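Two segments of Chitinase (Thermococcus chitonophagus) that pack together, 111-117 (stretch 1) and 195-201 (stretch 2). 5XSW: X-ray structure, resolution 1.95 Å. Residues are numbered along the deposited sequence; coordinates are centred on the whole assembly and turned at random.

Stretch 1 111-117: IYPTIGE
Stretch 2 195-201: AYEWFKV

Stretch 1 is an irregular, mostly extended strip that lies against the C-terminal end of a helix in the same chain. The helix enters from before Ala195 and runs to Phe199; Lys200 then leaves it with positive phi (69/24), while its N still makes a weak hydrogen bond to Tyr196 O (2.8 Å). Phe199 N donates to Ala195 O (2.9 Å), the ordinary helical bond one residue earlier. The register is set by two CA pairs, Tyr112 with Lys200 at 6.5 Å and Ile115 with Glu197 at 7.1 Å, so the chains advance in opposite senses. No direct hydrogen bond crosses the interface. Packing and one water join the two sides, burying 373 Å² in total.

Ile115 and Lys200 together give half of that area, and both point CA-to-CB toward the other stretch. Ile115, at phi/psi -81/-47 in an otherwise extended run, takes chi1 m (-51°) and chi2 m (-56°). This places CD1 3.6 Å from Tyr196 CE1, an oblique approach to the ring, while Ile115 CG2 lies 3.4 Å from Tyr196 OH. A branched aliphatic side chain suits the site because its separate arms meet different parts of one tyrosine. Tyr196 starts sideways, but chi1 t (-179°) carries its ring nearer to the loop.

Lys200 works as both spacer and charge. With chi1 m (-43°) and chi2 m (-53°) the chain folds back along its own helix, then chi3 and chi4, both t, extend it until NZ donates to Glu197 O at 2.9 Å. Its methylenes form part of the surface that stretch 1 covers: Lys200 CG is 3.9 Å from Tyr112 CD1, at the ring edge, and Lys200 CB is 3.7 Å from Pro113 CD. Tyr112, chi1 m (-80°), also brings CE1 to 3.9 Å from Phe199 O. Pro113 O sits 3.1 Å from Lys200 CD and is buried without a polar partner anywhere in the model.

Water 1 is the polar link. It accepts from Ile115 N and Lys200 NZ and donates to Glu197 OE2, each bond 2.9 Å long. Glu197 reaches it from a sideways CB through chi1 t (-174°) and chi2 p (62°), which bring its carboxylate to the loop, with OE1 3.8 Å from Ile115 CB. The rule to read here is that a long, folded lysine can pack its carbons against a loop while its ammonium serves both the helix end and a bridging water.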

ATOM      1  N   ILE A 111     -24.350   0.678   6.400  1.00 21.95           N
ATOM      2  CA  ILE A 111     -25.150   1.872   6.684  1.00 21.46           C
ATOM      3  C   ILE A 111     -24.445   3.175   6.304  1.00 29.39           C
ATOM      4  O   ILE A 111     -23.370   3.479   6.856  1.00 27.83           O
ATOM      5  CB  ILE A 111     -25.534   1.957   8.169  1.00 27.10           C
ATOM      6  CG1 ILE A 111     -26.397   0.732   8.587  1.00 26.04           C
ATOM      7  CG2 ILE A 111     -26.267   3.355   8.472  1.00 23.77           C
ATOM      8  CD1 ILE A 111     -26.475   0.612  10.125  1.00 29.37           C
ATOM      9  N   TYR A 112     -25.026   3.929   5.365  1.00 22.47           N
ATOM     10  CA  TYR A 112     -24.515   5.260   5.041  1.00 26.37           C
ATOM     11  C   TYR A 112     -25.655   6.258   5.316  1.00 30.36           C
ATOM     12  O   TYR A 112     -26.526   6.409   4.499  1.00 31.02           O
ATOM     13  CB  TYR A 112     -24.078   5.362   3.570  1.00 26.31           C
ATOM     14  CG  TYR A 112     -22.689   4.764   3.367  1.00 29.24           C
ATOM     15  CD1 TYR A 112     -21.575   5.352   3.995  1.00 20.56           C
ATOM     16  CD2 TYR A 112     -22.504   3.611   2.608  1.00 28.94           C
ATOM     17  CE1 TYR A 112     -20.250   4.776   3.852  1.00 23.10           C
ATOM     18  CE2 TYR A 112     -21.212   3.037   2.453  1.00 24.51           C
ATOM     19  CZ  TYR A 112     -20.101   3.663   3.079  1.00 23.53           C
ATOM     20  OH  TYR A 112     -18.843   3.109   2.928  1.00 24.28           O
ATOM     21  N   PRO A 113     -25.588   6.958   6.417  1.00 27.38           N
ATOM     22  CA  PRO A 113     -26.748   7.767   6.804  1.00 32.63           C
ATOM     23  C   PRO A 113     -27.021   8.920   5.837  1.00 35.27           C
ATOM     24  O   PRO A 113     -26.130   9.436   5.178  1.00 29.95           O
ATOM     25  CB  PRO A 113     -26.358   8.315   8.173  1.00 31.29           C
ATOM     26  CG  PRO A 113     -25.081   7.515   8.615  1.00 31.96           C
ATOM     27  CD  PRO A 113     -24.456   7.027   7.378  1.00 25.13           C
ATOM     28  N   THR A 114     -28.282   9.321   5.759  1.00 31.07           N
ATOM     29  CA  THR A 114     -28.656  10.538   5.045  1.00 30.96           C
ATOM     30  C   THR A 114     -28.499  11.744   5.963  1.00 27.39           C
ATOM     31  O   THR A 114     -29.068  11.816   7.049  1.00 37.23           O
ATOM     32  CB  THR A 114     -30.112  10.442   4.527  1.00 33.25           C
ATOM     33  OG1 THR A 114     -30.131   9.422   3.558  1.00 33.75           O
ATOM     34  CG2 THR A 114     -30.545  11.768   3.825  1.00 31.09           C
ATOM     35  N   ILE A 115     -27.677  12.686   5.561  1.00 29.34           N
ATOM     36  CA  ILE A 115     -27.463  13.858   6.404  1.00 25.92           C
ATOM     37  C   ILE A 115     -28.658  14.840   6.172  1.00 29.57           C
ATOM     38  O   ILE A 115     -29.226  15.374   7.117  1.00 33.21           O
ATOM     39  CB  ILE A 115     -26.144  14.607   6.058  1.00 31.92           C
ATOM     40  CG1 ILE A 115     -24.926  13.643   6.023  1.00 34.71           C
ATOM     41  CG2 ILE A 115     -25.968  15.833   6.989  1.00 29.96           C
ATOM     42  CD1 ILE A 115     -24.754  12.887   7.331  1.00 30.60           C
ATOM     43  N   GLY A 116     -28.987  15.071   4.904  1.00 34.01           N
ATOM     44  CA  GLY A 116     -30.091  15.958   4.524  1.00 33.94           C
ATOM     45  C   GLY A 116     -30.323  15.829   3.032  1.00 37.40           C
ATOM     46  O   GLY A 116     -29.542  15.195   2.343  1.00 32.31           O
ATOM     47  N   GLU A 117     -31.387  16.438   2.514  1.00 31.06           N
ATOM     48  CA  GLU A 117     -31.715  16.313   1.091  1.00 29.48           C
ATOM     49  C   GLU A 117     -32.265  17.636   0.577  1.00 30.32           C
ATOM     50  O   GLU A 117     -32.841  18.375   1.358  1.00 32.21           O
ATOM     51  CB  GLU A 117     -32.770  15.211   0.878  1.00 39.55           C
ATOM     52  CG  GLU A 117     -32.306  13.815   1.196  1.00 49.47           C
ATOM     53  CD  GLU A 117     -33.349  12.779   0.789  1.00 59.27           C
ATOM     54  OE1 GLU A 117     -34.498  13.186   0.506  1.00 62.54           O
ATOM     55  OE2 GLU A 117     -33.024  11.576   0.736  1.00 55.70           O
ATOM     56  N   ALA A 195     -16.015  15.362   2.456  1.00 21.84           N
ATOM     57  CA  ALA A 195     -15.864  14.042   3.082  1.00 20.37           C
ATOM     58  C   ALA A 195     -17.138  13.666   3.868  1.00 23.76           C
ATOM     59  O   ALA A 195     -17.554  12.531   3.892  1.00 23.18           O
ATOM     60  CB  ALA A 195     -14.619  14.025   4.058  1.00 22.03           C
ATOM     61  N   TYR A 196     -17.681  14.653   4.569  1.00 20.40           N
ATOM     62  CA  TYR A 196     -18.916  14.496   5.363  1.00 19.29           C
ATOM     63  C   TYR A 196     -20.088  14.129   4.449  1.00 21.88           C
ATOM     64  O   TYR A 196     -20.717  13.126   4.614  1.00 23.42           O
ATOM     65  CB  TYR A 196     -19.189  15.825   6.068  1.00 24.33           C
ATOM     66  CG  TYR A 196     -20.418  15.902   6.964  1.00 26.83           C
ATOM     67  CD1 TYR A 196     -20.929  14.778   7.608  1.00 26.09           C
ATOM     68  CD2 TYR A 196     -21.036  17.143   7.198  1.00 31.30           C
ATOM     69  CE1 TYR A 196     -22.041  14.889   8.471  1.00 24.16           C
ATOM     70  CE2 TYR A 196     -22.145  17.251   8.029  1.00 29.61           C
ATOM     71  CZ  TYR A 196     -22.648  16.125   8.645  1.00 28.52           C
ATOM     72  OH  TYR A 196     -23.737  16.255   9.494  1.00 29.15           O
ATOM     73  N   GLU A 197     -20.358  14.950   3.448  1.00 23.31           N
ATOM     74  CA  GLU A 197     -21.534  14.723   2.604  1.00 24.61           C
ATOM     75  C   GLU A 197     -21.380  13.480   1.729  1.00 27.44           C
ATOM     76  O   GLU A 197     -22.331  12.710   1.504  1.00 24.35           O
ATOM     77  CB  GLU A 197     -21.836  16.009   1.741  1.00 21.00           C
ATOM     78  CG  GLU A 197     -23.179  15.904   0.927  1.00 27.68           C
ATOM     79  CD  GLU A 197     -24.433  15.767   1.828  1.00 31.21           C
ATOM     80  OE1 GLU A 197     -24.435  16.214   3.024  1.00 30.05           O
ATOM     81  OE2 GLU A 197     -25.442  15.239   1.319  1.00 38.08           O
ATOM     82  N   TRP A 198     -20.183  13.258   1.215  1.00 22.50           N
ATOM     83  CA  TRP A 198     -19.941  12.108   0.366  1.00 23.16           C
ATOM     84  C   TRP A 198     -19.862  10.800   1.170  1.00 25.89           C
ATOM     85  O   TRP A 198     -20.569   9.836   0.845  1.00 23.87           O
ATOM     86  CB  TRP A 198     -18.619  12.320  -0.438  1.00 22.33           C
ATOM     87  CG  TRP A 198     -18.472  11.460  -1.659  1.00 21.22           C
ATOM     88  CD1 TRP A 198     -19.283  10.417  -2.077  1.00 27.40           C
ATOM     89  CD2 TRP A 198     -17.436  11.570  -2.622  1.00 24.05           C
ATOM     90  NE1 TRP A 198     -18.804   9.912  -3.267  1.00 27.42           N
ATOM     91  CE2 TRP A 198     -17.675  10.612  -3.621  1.00 29.08           C
ATOM     92  CE3 TRP A 198     -16.335  12.431  -2.759  1.00 25.58           C
ATOM     93  CZ2 TRP A 198     -16.826  10.458  -4.723  1.00 28.14           C
ATOM     94  CZ3 TRP A 198     -15.527  12.296  -3.854  1.00 26.03           C
ATOM     95  CH2 TRP A 198     -15.768  11.298  -4.820  1.00 29.95           C
ATOM     96  N   PHE A 199     -19.039  10.739   2.231  1.00 22.82           N
ATOM     97  CA  PHE A 199     -18.768   9.419   2.886  1.00 20.93           C
ATOM     98  C   PHE A 199     -19.360   9.348   4.289  1.00 20.32           C
ATOM     99  O   PHE A 199     -19.195   8.347   4.981  1.00 22.79           O
ATOM    100  CB  PHE A 199     -17.225   9.115   2.926  1.00 23.24           C
ATOM    101  CG  PHE A 199     -16.622   9.062   1.532  1.00 22.29           C
ATOM    102  CD1 PHE A 199     -16.915   7.999   0.701  1.00 23.45           C
ATOM    103  CD2 PHE A 199     -15.791  10.102   1.061  1.00 23.78           C
ATOM    104  CE1 PHE A 199     -16.424   7.969  -0.630  1.00 26.02           C
ATOM    105  CE2 PHE A 199     -15.275  10.051  -0.226  1.00 28.91           C
ATOM    106  CZ  PHE A 199     -15.631   8.998  -1.081  1.00 25.84           C
ATOM    107  N   LYS A 200     -20.070  10.415   4.687  1.00 23.11           N
ATOM    108  CA  LYS A 200     -20.812  10.491   5.974  1.00 24.91           C
ATOM    109  C   LYS A 200     -19.884  10.540   7.152  1.00 26.23           C
ATOM    110  O   LYS A 200     -20.269  10.194   8.278  1.00 23.05           O
ATOM    111  CB  LYS A 200     -21.794   9.300   6.137  1.00 23.52           C
ATOM    112  CG  LYS A 200     -22.566   8.998   4.817  1.00 26.92           C
ATOM    113  CD  LYS A 200     -23.262  10.291   4.268  1.00 21.21           C
ATOM    114  CE  LYS A 200     -23.879   9.936   2.896  1.00 26.20           C
ATOM    115  NZ  LYS A 200     -24.593  11.135   2.262  1.00 30.06           N
ATOM    116  N   VAL A 201     -18.647  11.001   6.915  1.00 22.68           N
ATOM    117  CA  VAL A 201     -17.690  11.148   8.007  1.00 23.08           C
ATOM    118  C   VAL A 201     -17.839  12.472   8.746  1.00 20.29           C
ATOM    119  O   VAL A 201     -17.877  13.545   8.103  1.00 22.55           O
ATOM    120  CB  VAL A 201     -16.206  11.064   7.441  1.00 21.59           C
ATOM    121  CG1 VAL A 201     -15.174  11.177   8.602  1.00 20.53           C
ATOM    122  CG2 VAL A 201     -16.097   9.706   6.687  1.00 17.82           C
TER
HETATM  123  O   HOH W   1     -26.697  13.105   2.874  1.00 32.24           O